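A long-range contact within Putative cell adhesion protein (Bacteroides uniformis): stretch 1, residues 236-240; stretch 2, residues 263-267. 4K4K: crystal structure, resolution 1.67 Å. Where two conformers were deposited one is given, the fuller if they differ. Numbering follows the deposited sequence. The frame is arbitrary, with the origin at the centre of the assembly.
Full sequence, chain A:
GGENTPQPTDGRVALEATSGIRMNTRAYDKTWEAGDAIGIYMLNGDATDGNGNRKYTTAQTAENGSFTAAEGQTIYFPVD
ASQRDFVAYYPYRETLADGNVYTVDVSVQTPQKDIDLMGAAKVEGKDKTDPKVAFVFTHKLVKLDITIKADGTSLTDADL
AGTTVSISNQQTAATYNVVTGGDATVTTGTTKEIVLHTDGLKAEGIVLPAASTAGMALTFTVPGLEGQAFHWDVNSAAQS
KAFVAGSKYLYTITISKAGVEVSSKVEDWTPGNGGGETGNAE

Stretch 1 (236-240) SAAQS
Stretch 2, residues 263-267: SSKVE

A strand need not be met by another strand; a loop can settle over the side chains on one side of it, with a single weak hydrogen bond. The contact between residues 236-240 and 263-267 of this putative cell adhesion protein is a compact example, burying 218 Å² summed over both sides and joining residues at least 25 positions apart in sequence.

The backbones set the terms. Stretch 2 is extended throughout, part of a strand that begins earlier and continues later in the chain; its phi/psi pairs run -111/139 at S263, -128/152 at S264, -142/146 at K265, -123/139 at V266 and -139/155 at E267. Such a chain alternates its side chains, so the CA-to-CB bonds of S264 and V266 point toward stretch 1 while those of S263 and K265 point away. Stretch 1 forms no regular strand. S236 lies at -78/-15, A237 is extended at -76/144, A238 (-66/-39) and Q239 (-87/-3) turn the chain, and S240 leaves at -136/62. The register is marked by Q239 and K265, whose CA atoms lie 5.8 Å apart, and the two stretches run in the same general direction. No backbone-to-backbone hydrogen bond spans the two stretches, so the pairing is not that of a sheet.

The polar component is one hydrogen bond, from backbone to side chain. S264, with chi1 at 69° (p), places its hydroxyl before the turn of stretch 1, and the amide of Q239 donates to it: N of Q239 lies 3.4 Å from OG of S264, with an N-H...O angle of 154°. The angle is favourable but the separation is long, and the bond is weak. The same oxygen touches other atoms of the loop: CB of Q239 is also 3.4 Å from OG of S264, and CB of A237, whose CA-to-CB bond points toward the strand, is 3.7 Å from OG of S264. A small polar side chain thus serves as both acceptor and packing surface, and S264, with 62 Å² covered, loses more area than any other residue of stretch 2.

Most of the remaining contact is van der Waals and comes from Q239. Its CA-to-CB bond points toward the strand, and the side chain folds with chi1 at -59° (m), chi2 at -45° (m) and chi3 at -53°. This course carries the methylene CG to 3.8 Å from CA of K265, so that aliphatic carbon rests on strand backbone, and brings OE1 to 3.8 Å from CG1 of V266. The latter is a contact between a carbonyl oxygen and a methyl group, without a hydrogen bond. V266 has chi1 at 63° (p) and gives up 40 Å²; Q239, spanning all three consecutive strand residues from S264 to V266, gives up 85 Å², the largest share of any residue here.

The lysine side chain takes little part: K265 runs m, t, p, t (-74°, 166°, 83°, -178°) and comes no nearer than 5.2 Å to stretch 1. The general lesson is that a loop can pack on a strand mainly through side-chain contacts, with one weak hydrogen bond among them.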

# COMPACT_ATOMS: atom_id res chain seq x y z
N SER A 236 17.78 -2.28 15.44
CA SER A 236 18.06 -1.81 16.80
C SER A 236 16.80 -1.17 17.43
O SER A 236 16.77 -1.00 18.65
CB SER A 236 19.25 -0.86 16.82
OG SER A 236 18.91 0.42 16.33
N ALA A 237 15.76 -0.84 16.62
CA ALA A 237 14.53 -0.25 17.14
C ALA A 237 13.69 -1.32 17.81
O ALA A 237 13.64 -2.46 17.34
CB ALA A 237 13.74 0.43 16.04
N ALA A 238 13.00 -0.94 18.90
CA ALA A 238 12.15 -1.85 19.67
C ALA A 238 10.95 -2.30 18.85
O ALA A 238 10.59 -3.47 18.91
CB ALA A 238 11.67 -1.17 20.95
N GLN A 239 10.36 -1.38 18.06
CA GLN A 239 9.14 -1.68 17.31
C GLN A 239 9.37 -2.30 15.92
O GLN A 239 8.38 -2.63 15.25
CB GLN A 239 8.28 -0.40 17.15
CG GLN A 239 7.83 0.28 18.43
CD GLN A 239 7.30 -0.66 19.48
OE1 GLN A 239 6.40 -1.48 19.25
NE2 GLN A 239 7.85 -0.56 20.67
N SER A 240 10.64 -2.46 15.46
CA SER A 240 10.84 -3.00 14.11
C SER A 240 11.94 -4.07 13.99
O SER A 240 12.87 -3.92 13.21
CB SER A 240 11.11 -1.86 13.12
OG SER A 240 12.33 -1.19 13.34
N SER A 263 13.46 7.13 17.85
CA SER A 263 12.32 6.64 18.61
C SER A 263 11.42 6.01 17.58
O SER A 263 11.30 6.53 16.47
CB SER A 263 11.64 7.75 19.40
OG SER A 263 10.96 8.70 18.59
N SER A 264 10.83 4.85 17.92
CA SER A 264 10.00 4.18 16.93
C SER A 264 8.62 3.84 17.46
O SER A 264 8.45 3.63 18.66
CB SER A 264 10.69 2.90 16.46
OG SER A 264 10.71 1.96 17.52
N LYS A 265 7.65 3.78 16.54
CA LYS A 265 6.27 3.39 16.83
C LYS A 265 5.79 2.57 15.67
O LYS A 265 6.18 2.85 14.54
CB LYS A 265 5.36 4.62 17.01
CG LYS A 265 5.54 5.38 18.32
CD LYS A 265 4.87 6.76 18.28
CE LYS A 265 3.38 6.75 18.59
NZ LYS A 265 2.78 8.10 18.49
N VAL A 266 4.93 1.57 15.94
CA VAL A 266 4.32 0.79 14.87
C VAL A 266 2.82 0.93 15.07
O VAL A 266 2.34 0.93 16.22
CB VAL A 266 4.80 -0.69 14.75
CG1 VAL A 266 4.47 -1.52 16.00
CG2 VAL A 266 4.25 -1.36 13.49
N GLU A 267 2.08 1.09 13.97
CA GLU A 267 0.64 1.29 13.97
C GLU A 267 0.02 0.49 12.84
O GLU A 267 0.70 0.24 11.85
CB GLU A 267 0.31 2.79 13.77
CG GLU A 267 0.68 3.72 14.92
CD GLU A 267 0.46 5.20 14.68
OE1 GLU A 267 -0.09 5.57 13.61
OE2 GLU A 267 0.88 6.00 15.54